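Local coordinates for YkuI protein (Bacillus subtilis, PDB 2BAS), which binds the second messenger cyclic di-GMP through its EAL domain and probably belongs to the phosphodiesterases that cleave it, at residues D30-I35 and K85-N90; V38-Q43 and I93-D98; E294-F299 and G387-L392; R403-P408 and L415-P420. All blocks are in the same frame, centred on the assembly; numbering follows the deposited sequence.

Interaction 1 of 4, residues D30-I35 and K85-N90; sequences DILTNI and KLEVDN
I35 lays the end of its side chain across E87 at about a right angle, with CD1 of I35 3.5 Å from CG of E87. The isoleucine reaches this place because CG1 stands anti to the backbone N (chi1 -163°) and the chain runs on extended, so that CD1 reaches E87. E87 is extended as well, and the same methyl also comes within 3.6 Å of OE1 of E87. A second crossing, again near a right angle, is made by L32 and V88, where the methyl CD2 of L32 comes to 4.0 Å from CG2 of V88. I31 adds a more distant touch from the buried side, its CG2 4.4 Å from the same V88 CG2, so one valine branch receives two side chains of helix 28-33. F74 lies against both I31 and V88, and L71 does the same, closing the inner side of the contact. The end of the N-terminal helix 28-33 and the turn after it are thus joined to helix 82-100 of the EAL domain. Between the two segments the chemistry is that of methyl groups and the aliphatic part of a glutamate, which implies attachment by apolar burial, with the exposed E87 carboxylate left at the margin.

Interaction 2 of 4, residues V38-Q43 and I93-D98; sequences VLPYYQ and IRQALD
P40 and A96 form the close-packed part of this contact, with their CB atoms 3.9 Å apart. Beside them, OH of Y42 lies 3.4 Å from CA of A96. With only a methyl at A96, helix 82-100 lies close on strand 38-47, the short segment axes passing 7.3 Å apart at 51°. This strand of the EAL domain pairs with strand 53-64, whose V58 touches A96, so the helix packs on the mixed sheet. Toward the partly exposed side, Q95 adds a single hydrogen bond to its packing on P40. Its CG is anti to the carbonyl carbon (chi1 -75°) and the extended chain carries the amide across the proline ring, OE1 of Q95 3.4 Å from CD of P40, to V38, where NE2 of Q95 donates to O of V38 at 3.1 Å, straight at the hydrogen (166°) but above the carbonyl plane. Replacing Q95 with an alanine would probably leave the V38 carbonyl without this donor and take away the amide that lies against CD of P40.

Interaction 3 of 4, residues E294-F299 and G387-L392; sequences EHSEQF and GFFSDL
F389 has CG anti to its own carbonyl carbon (chi1 -79°), which brings the ring up against helix 271-311, while H295 and F299, one turn apart, both hold CG anti to the backbone N (chi1 -165° in H295) and meet it there. The three rings form an aromatic cluster, each approached differently. H295 comes to the edge of F389, its CD2 near the phenylalanine plane and 3.5 Å from CE2 of F389; the rings touch rim to rim, neither lying over the other. The F299 side chain crosses F389 at about a right angle, but the ring planes stand at 57°, neither stacked nor edge-to-face. CE1 of F389 lies over one face of the F299 ring, offset toward the rim, and CZ of F389 is 3.7 Å from CG of F299. The helix backbone also takes part, since CA of S296 lies over a face of F389, 4.2 Å from the ring centroid, in a CH-pi contact. The polar end of H295 is held by a hydrogen bond between NE2 and the hydroxyl of Y423. Strand 388-394 is an outermost strand of the antiparallel sheet within this chain, and the cluster fastens it to the long helix. F389 and F299 both touch L419 of strand 413-419, F299 also meets F405 of strand 401-409, and D391 makes salt bridges to R224 and K225 of the second subunit.

Interaction 4 of 4, residues R403-P408 and L415-P420; sequences RTFSYP and LFIDLP
Backbone hydrogen bonds join F405 and Y407 to I417 and L415 in an antiparallel beta hairpin. F405 and I417 are a hydrogen-bonded pair, with N of F405 2.7 Å from O of I417 and the return bond from N of I417 to O of F405 at 3.0 Å; Y407 and L415 pair likewise. The polar side-chain link belongs to T404 and D418, which lie side by side and point the same way: OG1 of T404, anti to the carbonyl carbon (chi1 -63°) and facing D418, donates to OD1 of D418 at 2.8 Å, from above the carboxylate plane. OG1 also bonds to the hydroxyl of Y393, while OD2 of D418 is salt-bridged to R335. A valine in place of T404 would probably leave OD1 of D418 without its hydroxyl donor and Y393 without this partner. Apolar contacts gather on the opposite face, where CD2 of Y407 meets CD2 of L415 at 3.9 Å and CB of F405 lies 4.4 Å from CD2 of L419. That face turns to helix 271-311, with F405 on Y300, I417 on V303 and L419 on F299. The hairpin lies between strand 335-340 and the outermost strand 388-394.

Overall arrangement
The four contacts fall into two pairs at opposite sides of the chain's centre. Interactions 1 and 2, with centres 13 Å apart, share helix 82-100 and draw their other segments from helix 28-33 and the strand 38-47 that follows it, so their segments alternate along the chain within the EAL domain. Interactions 3 and 4 come later, in the EAL-associated C-terminal domain. Their centres lie 9 Å apart, and they meet in one antiparallel sheet, where probable backbone hydrogen bonds join S390 and F388 to T404 and S406. Between the pairs the centres are 54 to 64 Å apart and nothing touches, consistent with two separately packed domains, with helix 271-311 packed on the C-terminal sheet.

Interaction 1 of 4, residues D30-I35 and K85-N90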
loop_
_atom_site.group_PDB
_atom_site.type_symbol
_atom_site.label_atom_id
_atom_site.label_comp_id
_atom_site.label_asym_id
_atom_site.label_seq_id
_atom_site.Cartn_x
_atom_site.Cartn_y
_atom_site.Cartn_z
ATOM N N ASP A 30 35.969 8.458 27.599
ATOM C CA ASP A 30 36.682 9.449 26.792
ATOM C C ASP A 30 35.713 10.531 26.291
ATOM O O ASP A 30 36.079 11.703 26.212
ATOM C CB ASP A 30 37.415 8.785 25.616
ATOM C CG ASP A 30 38.473 7.768 26.062
ATOM O OD1 ASP A 30 39.008 7.871 27.188
ATOM O OD2 ASP A 30 38.783 6.857 25.265
ATOM N N ILE A 31 34.482 10.132 25.974
ATOM C CA ILE A 31 33.446 11.076 25.562
ATOM C C ILE A 31 32.912 11.916 26.737
ATOM O O ILE A 31 32.811 13.135 26.635
ATOM C CB ILE A 31 32.280 10.372 24.797
ATOM C CG1 ILE A 31 32.803 9.717 23.512
ATOM C CG2 ILE A 31 31.166 11.373 24.458
ATOM C CD1 ILE A 31 31.860 8.716 22.870
ATOM N N LEU A 32 32.596 11.271 27.850
ATOM C CA LEU A 32 31.969 11.957 28.980
ATOM C C LEU A 32 32.820 13.013 29.679
ATOM O O LEU A 32 32.303 14.062 30.059
ATOM C CB LEU A 32 31.429 10.950 30.001
ATOM C CG LEU A 32 30.160 10.222 29.552
ATOM C CD1 LEU A 32 29.855 9.053 30.484
ATOM C CD2 LEU A 32 28.975 11.180 29.467
ATOM N N THR A 33 34.109 12.745 29.867
ATOM C CA THR A 33 34.966 13.740 30.498
ATOM C C THR A 33 35.412 14.828 29.513
ATOM O O THR A 33 35.817 15.917 29.928
ATOM C CB THR A 33 36.153 13.114 31.267
ATOM O OG1 THR A 33 36.776 12.104 30.469
ATOM C CG2 THR A 33 35.669 12.488 32.573
ATOM N N ASN A 34 35.319 14.547 28.216
ATOM C CA ASN A 34 35.590 15.561 27.191
ATOM C C ASN A 34 34.300 16.122 26.581
ATOM O O ASN A 34 34.260 16.502 25.404
ATOM C CB ASN A 34 36.510 15.010 26.097
ATOM C CG ASN A 34 37.910 14.754 26.593
ATOM O OD1 ASN A 34 38.636 15.684 26.940
ATOM N ND2 ASN A 34 38.305 13.488 26.624
ATOM N N ILE A 35 33.252 16.185 27.397
ATOM C CA ILE A 35 31.940 16.634 26.943
ATOM C C ILE A 35 31.976 17.983 26.215
ATOM O O ILE A 35 31.085 18.283 25.428
ATOM C CB ILE A 35 30.908 16.624 28.103
ATOM C CG1 ILE A 35 29.471 16.686 27.565
ATOM C CG2 ILE A 35 31.215 17.719 29.125
ATOM C CD1 ILE A 35 28.415 16.295 28.591
ATOM N N LYS A 85 23.580 9.400 28.307
ATOM C CA LYS A 85 23.218 9.605 26.909
ATOM C C LYS A 85 22.491 10.940 26.761
ATOM O O LYS A 85 22.758 11.706 25.823
ATOM C CB LYS A 85 22.355 8.465 26.367
ATOM C CG LYS A 85 23.069 7.131 26.198
ATOM C CD LYS A 85 22.333 6.272 25.178
ATOM C CE LYS A 85 22.933 4.878 25.039
ATOM N NZ LYS A 85 22.144 3.846 25.756
ATOM N N LEU A 86 21.591 11.220 27.702
ATOM C CA LEU A 86 20.845 12.479 27.715
ATOM C C LEU A 86 21.758 13.686 27.943
ATOM O O LEU A 86 21.549 14.728 27.329
ATOM C CB LEU A 86 19.696 12.452 28.738
ATOM C CG LEU A 86 18.475 11.574 28.411
ATOM C CD1 LEU A 86 17.560 11.417 29.631
ATOM C CD2 LEU A 86 17.682 12.078 27.190
ATOM N N GLU A 87 22.763 13.541 28.807
ATOM C CA GLU A 87 23.744 14.611 29.028
ATOM C C GLU A 87 24.473 15.034 27.740
ATOM O O GLU A 87 24.675 16.224 27.486
ATOM C CB GLU A 87 24.764 14.207 30.099
ATOM C CG GLU A 87 25.696 15.341 30.545
ATOM C CD GLU A 87 26.666 14.932 31.650
ATOM O OE1 GLU A 87 27.536 15.758 32.013
ATOM O OE2 GLU A 87 26.562 13.796 32.166
ATOM N N VAL A 88 24.876 14.053 26.946
ATOM C CA VAL A 88 25.548 14.319 25.689
ATOM C C VAL A 88 24.542 14.879 24.673
ATOM O O VAL A 88 24.794 15.900 24.037
ATOM C CB VAL A 88 26.242 13.047 25.153
ATOM C CG1 VAL A 88 26.872 13.295 23.782
ATOM C CG2 VAL A 88 27.295 12.568 26.140
ATOM N N ASP A 89 23.400 14.215 24.545
ATOM C CA ASP A 89 22.355 14.633 23.614
ATOM C C ASP A 89 21.958 16.095 23.809
ATOM O O ASP A 89 21.894 16.857 22.848
ATOM C CB ASP A 89 21.136 13.727 23.759
ATOM C CG ASP A 89 20.130 13.911 22.645
ATOM O OD1 ASP A 89 20.538 13.913 21.450
ATOM O OD2 ASP A 89 18.923 14.037 22.979
ATOM N N ASN A 90 21.721 16.484 25.057
ATOM C CA ASN A 90 21.396 17.868 25.399
ATOM C C ASN A 90 22.462 18.890 24.974
ATOM O O ASN A 90 22.132 19.977 24.494
ATOM C CB ASN A 90 21.053 17.998 26.893
ATOM C CG ASN A 90 19.690 17.373 27.248
ATOM O OD1 ASN A 90 18.812 17.218 26.396
ATOM N ND2 ASN A 90 19.517 17.020 28.517
#

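Interaction 2 of 4, residues V38-Q43 and I93-D98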
loop_
_atom_site.group_PDB
_atom_site.type_symbol
_atom_site.label_atom_id
_atom_site.label_comp_id
_atom_site.label_asym_id
_atom_site.label_seq_id
_atom_site.Cartn_x
_atom_site.Cartn_y
_atom_site.Cartn_z
ATOM N N VAL A 38 32.562 17.907 22.218
ATOM C CA VAL A 38 31.356 17.465 21.519
ATOM C C VAL A 38 30.725 18.608 20.717
ATOM O O VAL A 38 30.694 19.759 21.176
ATOM C CB VAL A 38 30.345 16.867 22.531
ATOM C CG1 VAL A 38 28.946 16.853 21.977
ATOM C CG2 VAL A 38 30.783 15.470 22.938
ATOM N N LEU A 39 30.240 18.284 19.520
ATOM C CA LEU A 39 29.661 19.287 18.643
ATOM C C LEU A 39 28.626 18.700 17.677
ATOM O O LEU A 39 28.678 17.507 17.363
ATOM C CB LEU A 39 30.774 20.010 17.859
ATOM C CG LEU A 39 31.559 19.291 16.749
ATOM C CD1 LEU A 39 32.488 20.266 16.040
ATOM C CD2 LEU A 39 32.347 18.074 17.266
ATOM N N PRO A 40 27.670 19.536 17.217
ATOM C CA PRO A 40 26.762 19.105 16.161
ATOM C C PRO A 40 27.350 19.256 14.759
ATOM O O PRO A 40 28.082 20.201 14.488
ATOM C CB PRO A 40 25.567 20.048 16.325
ATOM C CG PRO A 40 26.147 21.299 16.882
ATOM C CD PRO A 40 27.351 20.899 17.692
ATOM N N TYR A 41 27.047 18.300 13.892
ATOM C CA TYR A 41 27.280 18.445 12.467
ATOM C C TYR A 41 25.920 18.527 11.795
ATOM O O TYR A 41 24.887 18.341 12.451
ATOM C CB TYR A 41 28.071 17.264 11.927
ATOM C CG TYR A 41 29.514 17.569 11.647
ATOM C CD1 TYR A 41 30.277 18.329 12.536
ATOM C CD2 TYR A 41 30.131 17.076 10.497
ATOM C CE1 TYR A 41 31.617 18.599 12.278
ATOM C CE2 TYR A 41 31.472 17.336 10.229
ATOM C CZ TYR A 41 32.205 18.099 11.124
ATOM O OH TYR A 41 33.530 18.360 10.861
ATOM N N TYR A 42 25.912 18.813 10.492
ATOM C CA TYR A 42 24.654 18.974 9.754
ATOM C C TYR A 42 24.689 18.349 8.359
ATOM O O TYR A 42 25.732 18.323 7.699
ATOM C CB TYR A 42 24.298 20.462 9.630
ATOM C CG TYR A 42 24.413 21.270 10.916
ATOM C CD1 TYR A 42 25.614 21.882 11.274
ATOM C CD2 TYR A 42 23.315 21.426 11.768
ATOM C CE1 TYR A 42 25.722 22.621 12.456
ATOM C CE2 TYR A 42 23.414 22.161 12.940
ATOM C CZ TYR A 42 24.621 22.757 13.278
ATOM O OH TYR A 42 24.715 23.484 14.438
ATOM N N GLN A 43 23.539 17.846 7.917
ATOM C CA GLN A 43 23.392 17.351 6.556
ATOM C C GLN A 43 22.134 17.948 5.944
ATOM O O GLN A 43 21.047 17.826 6.497
ATOM C CB GLN A 43 23.365 15.822 6.511
ATOM C CG GLN A 43 23.514 15.249 5.087
ATOM C CD GLN A 43 23.636 13.735 5.058
ATOM O OE1 GLN A 43 23.221 13.035 5.988
ATOM N NE2 GLN A 43 24.202 13.220 3.979
ATOM N N ILE A 93 22.172 19.205 20.975
ATOM C CA ILE A 93 20.942 19.906 20.576
ATOM C C ILE A 93 21.015 21.413 20.804
ATOM O O ILE A 93 20.712 22.199 19.901
ATOM C CB ILE A 93 19.691 19.352 21.298
ATOM C CG1 ILE A 93 19.523 17.855 21.030
ATOM C CG2 ILE A 93 18.437 20.078 20.831
ATOM C CD1 ILE A 93 18.578 17.148 22.004
ATOM N N ARG A 94 21.417 21.806 22.012
ATOM C CA ARG A 94 21.535 23.216 22.372
ATOM C C ARG A 94 22.516 23.992 21.493
ATOM O O ARG A 94 22.212 25.106 21.061
ATOM C CB ARG A 94 21.885 23.367 23.849
ATOM C CG ARG A 94 20.737 23.001 24.764
ATOM C CD ARG A 94 21.158 22.972 26.228
ATOM N NE ARG A 94 20.056 22.462 27.036
ATOM C CZ ARG A 94 19.075 23.207 27.545
ATOM N NH1 ARG A 94 19.049 24.526 27.361
ATOM N NH2 ARG A 94 18.111 22.623 28.250
ATOM N N GLN A 95 23.678 23.413 21.214
ATOM C CA GLN A 95 24.622 24.052 20.307
ATOM C C GLN A 95 24.001 24.245 18.939
ATOM O O GLN A 95 24.183 25.289 18.312
ATOM C CB GLN A 95 25.883 23.217 20.154
ATOM C CG GLN A 95 26.814 23.265 21.336
ATOM C CD GLN A 95 28.041 22.424 21.107
ATOM O OE1 GLN A 95 28.798 22.648 20.158
ATOM N NE2 GLN A 95 28.251 21.448 21.976
ATOM N N ALA A 96 23.265 23.234 18.482
ATOM C CA ALA A 96 22.668 23.263 17.166
ATOM C C ALA A 96 21.563 24.303 17.058
ATOM O O ALA A 96 21.524 25.055 16.083
ATOM C CB ALA A 96 22.156 21.893 16.781
ATOM N N LEU A 97 20.667 24.350 18.042
ATOM C CA LEU A 97 19.584 25.332 18.005
ATOM C C LEU A 97 20.158 26.744 18.136
ATOM O O LEU A 97 19.569 27.706 17.643
ATOM C CB LEU A 97 18.500 25.054 19.056
ATOM C CG LEU A 97 17.718 23.734 18.987
ATOM C CD1 LEU A 97 16.528 23.754 19.924
ATOM C CD2 LEU A 97 17.246 23.393 17.581
ATOM N N ASP A 98 21.314 26.858 18.786
ATOM C CA ASP A 98 22.043 28.122 18.825
ATOM C C ASP A 98 22.480 28.513 17.405
ATOM O O ASP A 98 22.274 29.653 16.982
ATOM C CB ASP A 98 23.246 28.063 19.787
ATOM C CG ASP A 98 22.837 28.123 21.267
ATOM O OD1 ASP A 98 21.634 28.028 21.583
ATOM O OD2 ASP A 98 23.729 28.260 22.129
#

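Interaction 3 of 4, residues E294-F299 and G387-L392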
loop_
_atom_site.group_PDB
_atom_site.type_symbol
_atom_site.label_atom_id
_atom_site.label_comp_id
_atom_site.label_asym_id
_atom_site.label_seq_id
_atom_site.Cartn_x
_atom_site.Cartn_y
_atom_site.Cartn_z
ATOM N N GLU A 294 1.548 3.831 -26.684
ATOM C CA GLU A 294 1.608 3.475 -28.091
ATOM C C GLU A 294 1.237 2.000 -28.276
ATOM O O GLU A 294 0.384 1.674 -29.100
ATOM C CB GLU A 294 3.010 3.725 -28.642
ATOM C CG GLU A 294 3.147 3.436 -30.120
ATOM C CD GLU A 294 4.276 2.458 -30.415
ATOM O OE1 GLU A 294 5.004 2.666 -31.420
ATOM O OE2 GLU A 294 4.424 1.477 -29.638
ATOM N N HIS A 295 1.862 1.122 -27.492
ATOM C CA HIS A 295 1.626 -0.302 -27.618
ATOM C C HIS A 295 0.160 -0.675 -27.369
ATOM O O HIS A 295 -0.402 -1.530 -28.055
ATOM C CB HIS A 295 2.548 -1.107 -26.705
ATOM C CG HIS A 295 2.596 -2.559 -27.054
ATOM N ND1 HIS A 295 3.695 -3.145 -27.643
ATOM C CD2 HIS A 295 1.656 -3.531 -26.960
ATOM C CE1 HIS A 295 3.443 -4.423 -27.865
ATOM N NE2 HIS A 295 2.210 -4.682 -27.465
ATOM N N SER A 296 -0.445 -0.040 -26.376
ATOM C CA SER A 296 -1.849 -0.202 -26.096
ATOM C C SER A 296 -2.683 0.187 -27.324
ATOM O O SER A 296 -3.628 -0.514 -27.667
ATOM C CB SER A 296 -2.232 0.662 -24.895
ATOM O OG SER A 296 -3.617 0.558 -24.611
ATOM N N GLU A 297 -2.334 1.299 -27.981
ATOM C CA GLU A 297 -3.038 1.739 -29.191
ATOM C C GLU A 297 -2.935 0.682 -30.273
ATOM O O GLU A 297 -3.947 0.213 -30.767
ATOM C CB GLU A 297 -2.515 3.080 -29.717
ATOM C CG GLU A 297 -2.914 4.330 -28.910
ATOM C CD GLU A 297 -4.372 4.734 -29.080
ATOM O OE1 GLU A 297 -4.631 5.900 -29.461
ATOM O OE2 GLU A 297 -5.262 3.892 -28.831
ATOM N N GLN A 298 -1.718 0.277 -30.622
ATOM C CA GLN A 298 -1.567 -0.753 -31.641
ATOM C C GLN A 298 -2.249 -2.067 -31.257
ATOM O O GLN A 298 -2.755 -2.769 -32.115
ATOM C CB GLN A 298 -0.103 -0.932 -32.099
ATOM C CG GLN A 298 0.369 0.211 -33.026
ATOM C CD GLN A 298 1.423 -0.211 -34.058
ATOM O OE1 GLN A 298 2.564 -0.516 -33.714
ATOM N NE2 GLN A 298 1.042 -0.197 -35.334
ATOM N N PHE A 299 -2.296 -2.385 -29.967
ATOM C CA PHE A 299 -2.941 -3.617 -29.527
ATOM C C PHE A 299 -4.438 -3.518 -29.774
ATOM O O PHE A 299 -5.041 -4.449 -30.309
ATOM C CB PHE A 299 -2.667 -3.892 -28.049
ATOM C CG PHE A 299 -2.797 -5.336 -27.668
ATOM C CD1 PHE A 299 -1.711 -6.192 -27.771
ATOM C CD2 PHE A 299 -4.002 -5.840 -27.198
ATOM C CE1 PHE A 299 -1.824 -7.528 -27.414
ATOM C CE2 PHE A 299 -4.131 -7.177 -26.846
ATOM C CZ PHE A 299 -3.040 -8.023 -26.952
ATOM N N GLY A 387 -10.606 0.319 -25.612
ATOM C CA GLY A 387 -10.020 -0.687 -24.729
ATOM C C GLY A 387 -8.727 -0.152 -24.141
ATOM O O GLY A 387 -8.367 0.996 -24.425
ATOM N N PHE A 388 -8.029 -0.965 -23.327
ATOM C CA PHE A 388 -6.750 -0.555 -22.687
ATOM C C PHE A 388 -6.085 -1.603 -21.789
ATOM O O PHE A 388 -6.748 -2.500 -21.260
ATOM C CB PHE A 388 -6.926 0.726 -21.883
ATOM C CG PHE A 388 -8.035 0.657 -20.877
ATOM C CD1 PHE A 388 -7.865 -0.033 -19.683
ATOM C CD2 PHE A 388 -9.253 1.286 -21.127
ATOM C CE1 PHE A 388 -8.892 -0.103 -18.757
ATOM C CE2 PHE A 388 -10.282 1.229 -20.209
ATOM C CZ PHE A 388 -10.111 0.536 -19.023
ATOM N N PHE A 389 -4.768 -1.449 -21.613
ATOM C CA PHE A 389 -3.954 -2.340 -20.804
ATOM C C PHE A 389 -4.086 -2.033 -19.331
ATOM O O PHE A 389 -4.055 -0.872 -18.922
ATOM C CB PHE A 389 -2.456 -2.146 -21.113
ATOM C CG PHE A 389 -1.972 -2.810 -22.368
ATOM C CD1 PHE A 389 -2.612 -3.916 -22.896
ATOM C CD2 PHE A 389 -0.808 -2.367 -22.974
ATOM C CE1 PHE A 389 -2.141 -4.531 -24.052
ATOM C CE2 PHE A 389 -0.319 -2.987 -24.131
ATOM C CZ PHE A 389 -0.994 -4.069 -24.673
ATOM N N SER A 390 -4.147 -3.073 -18.517
ATOM C CA SER A 390 -3.990 -2.881 -17.084
ATOM C C SER A 390 -2.507 -2.651 -16.842
ATOM O O SER A 390 -1.692 -2.781 -17.764
ATOM C CB SER A 390 -4.432 -4.132 -16.332
ATOM O OG SER A 390 -3.467 -5.161 -16.440
ATOM N N ASP A 391 -2.150 -2.316 -15.610
ATOM C CA ASP A 391 -0.749 -2.287 -15.204
ATOM C C ASP A 391 -0.277 -3.712 -14.886
ATOM O O ASP A 391 -1.073 -4.644 -14.937
ATOM C CB ASP A 391 -0.550 -1.380 -13.987
ATOM C CG ASP A 391 -1.458 -1.736 -12.831
ATOM O OD1 ASP A 391 -2.684 -1.931 -13.047
ATOM O OD2 ASP A 391 -0.959 -1.774 -11.696
ATOM N N LEU A 392 1.016 -3.872 -14.597
ATOM C CA LEU A 392 1.599 -5.160 -14.246
ATOM C C LEU A 392 1.073 -5.646 -12.915
ATOM O O LEU A 392 1.202 -4.961 -11.888
ATOM C CB LEU A 392 3.117 -5.055 -14.142
ATOM C CG LEU A 392 3.856 -4.814 -15.458
ATOM C CD1 LEU A 392 5.238 -4.186 -15.208
ATOM C CD2 LEU A 392 3.926 -6.098 -16.293
#

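Interaction 4 of 4, residues R403-P408 and L415-P420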
loop_
_atom_site.group_PDB
_atom_site.type_symbol
_atom_site.label_atom_id
_atom_site.label_comp_id
_atom_site.label_asym_id
_atom_site.label_seq_id
_atom_site.Cartn_x
_atom_site.Cartn_y
_atom_site.Cartn_z
ATOM N N ARG A 403 -0.300 -8.718 -17.852
ATOM C CA ARG A 403 -1.154 -7.557 -18.089
ATOM C C ARG A 403 -2.425 -8.081 -18.736
ATOM O O ARG A 403 -2.373 -9.047 -19.495
ATOM C CB ARG A 403 -0.473 -6.535 -19.001
ATOM C CG ARG A 403 0.477 -5.557 -18.287
ATOM C CD ARG A 403 1.133 -4.577 -19.287
ATOM N NE ARG A 403 1.301 -3.228 -18.736
ATOM C CZ ARG A 403 2.471 -2.654 -18.488
ATOM N NH1 ARG A 403 3.588 -3.300 -18.729
ATOM N NH2 ARG A 403 2.529 -1.429 -18.002
ATOM N N THR A 404 -3.554 -7.466 -18.409
ATOM C CA THR A 404 -4.870 -7.809 -18.960
ATOM C C THR A 404 -5.280 -6.670 -19.873
ATOM O O THR A 404 -5.084 -5.505 -19.524
ATOM C CB THR A 404 -5.951 -7.904 -17.849
ATOM O OG1 THR A 404 -5.633 -8.953 -16.927
ATOM C CG2 THR A 404 -7.378 -8.150 -18.440
ATOM N N PHE A 405 -5.853 -7.004 -21.030
ATOM C CA PHE A 405 -6.397 -6.010 -21.952
ATOM C C PHE A 405 -7.933 -6.063 -21.984
ATOM O O PHE A 405 -8.494 -7.118 -22.274
ATOM C CB PHE A 405 -5.835 -6.204 -23.356
ATOM C CG PHE A 405 -6.299 -5.169 -24.323
ATOM C CD1 PHE A 405 -5.627 -3.951 -24.431
ATOM C CD2 PHE A 405 -7.433 -5.385 -25.102
ATOM C CE1 PHE A 405 -6.063 -2.977 -25.316
ATOM C CE2 PHE A 405 -7.878 -4.402 -25.996
ATOM C CZ PHE A 405 -7.197 -3.202 -26.098
ATOM N N SER A 406 -8.578 -4.926 -21.698
ATOM C CA SER A 406 -10.047 -4.784 -21.612
ATOM C C SER A 406 -10.631 -4.114 -22.840
ATOM O O SER A 406 -10.223 -3.014 -23.189
ATOM C CB SER A 406 -10.429 -3.885 -20.439
ATOM O OG SER A 406 -9.892 -4.376 -19.247
ATOM N N TYR A 407 -11.628 -4.747 -23.444
ATOM C CA TYR A 407 -12.211 -4.265 -24.681
ATOM C C TYR A 407 -13.737 -4.195 -24.576
ATOM O O TYR A 407 -14.361 -5.166 -24.154
ATOM C CB TYR A 407 -11.791 -5.189 -25.823
ATOM C CG TYR A 407 -12.342 -4.800 -27.164
ATOM C CD1 TYR A 407 -11.647 -3.928 -27.994
ATOM C CD2 TYR A 407 -13.556 -5.308 -27.619
ATOM C CE1 TYR A 407 -12.146 -3.567 -29.232
ATOM C CE2 TYR A 407 -14.066 -4.953 -28.880
ATOM C CZ TYR A 407 -13.358 -4.084 -29.668
ATOM O OH TYR A 407 -13.842 -3.717 -30.903
ATOM N N PRO A 408 -14.337 -3.038 -24.927
ATOM C CA PRO A 408 -15.796 -2.931 -24.945
ATOM C C PRO A 408 -16.411 -3.421 -26.261
ATOM O O PRO A 408 -15.994 -3.001 -27.339
ATOM C CB PRO A 408 -16.045 -1.423 -24.763
ATOM C CG PRO A 408 -14.825 -0.752 -25.284
ATOM C CD PRO A 408 -13.688 -1.762 -25.287
ATOM N N LEU A 415 -14.821 -7.825 -22.876
ATOM C CA LEU A 415 -13.896 -8.848 -23.271
ATOM C C LEU A 415 -12.597 -8.641 -22.502
ATOM O O LEU A 415 -12.109 -7.508 -22.358
ATOM C CB LEU A 415 -13.670 -8.738 -24.775
ATOM C CG LEU A 415 -12.643 -9.598 -25.513
ATOM C CD1 LEU A 415 -13.090 -11.060 -25.607
ATOM C CD2 LEU A 415 -12.437 -8.996 -26.910
ATOM N N PHE A 416 -12.045 -9.743 -22.001
ATOM C CA PHE A 416 -10.812 -9.672 -21.254
ATOM C C PHE A 416 -9.814 -10.639 -21.856
ATOM O O PHE A 416 -10.132 -11.815 -22.102
ATOM C CB PHE A 416 -11.080 -9.943 -19.783
ATOM C CG PHE A 416 -12.049 -8.980 -19.175
ATOM C CD1 PHE A 416 -13.421 -9.237 -19.209
ATOM C CD2 PHE A 416 -11.602 -7.797 -18.609
ATOM C CE1 PHE A 416 -14.327 -8.342 -18.685
ATOM C CE2 PHE A 416 -12.491 -6.897 -18.075
ATOM C CZ PHE A 416 -13.854 -7.164 -18.105
ATOM N N ILE A 417 -8.629 -10.109 -22.153
ATOM C CA ILE A 417 -7.540 -10.874 -22.744
ATOM C C ILE A 417 -6.308 -10.720 -21.859
ATOM O O ILE A 417 -5.769 -9.623 -21.741
ATOM C CB ILE A 417 -7.202 -10.355 -24.134
ATOM C CG1 ILE A 417 -8.426 -10.418 -25.053
ATOM C CG2 ILE A 417 -6.060 -11.135 -24.705
ATOM C CD1 ILE A 417 -8.258 -9.625 -26.346
ATOM N N ASP A 418 -5.878 -11.810 -21.231
ATOM C CA ASP A 418 -4.688 -11.792 -20.367
ATOM C C ASP A 418 -3.460 -12.073 -21.210
ATOM O O ASP A 418 -3.471 -12.995 -22.018
ATOM C CB ASP A 418 -4.819 -12.826 -19.238
ATOM C CG ASP A 418 -5.945 -12.488 -18.245
ATOM O OD1 ASP A 418 -6.397 -11.313 -18.203
ATOM O OD2 ASP A 418 -6.377 -13.403 -17.500
ATOM N N LEU A 419 -2.405 -11.286 -21.040
ATOM C CA LEU A 419 -1.186 -11.493 -21.838
ATOM C C LEU A 419 -0.110 -12.200 -21.008
ATOM O O LEU A 419 0.118 -11.841 -19.855
ATOM C CB LEU A 419 -0.624 -10.168 -22.388
ATOM C CG LEU A 419 -1.476 -8.998 -22.886
ATOM C CD1 LEU A 419 -0.669 -8.214 -23.892
ATOM C CD2 LEU A 419 -2.781 -9.405 -23.517
ATOM N N PRO A 420 0.571 -13.199 -21.598
ATOM C CA PRO A 420 1.572 -13.929 -20.825
ATOM C C PRO A 420 2.822 -13.095 -20.647
ATOM O O PRO A 420 3.047 -12.168 -21.421
ATOM C CB PRO A 420 1.862 -15.149 -21.702
ATOM C CG PRO A 420 1.587 -14.700 -23.099
ATOM C CD PRO A 420 0.478 -13.677 -22.993
#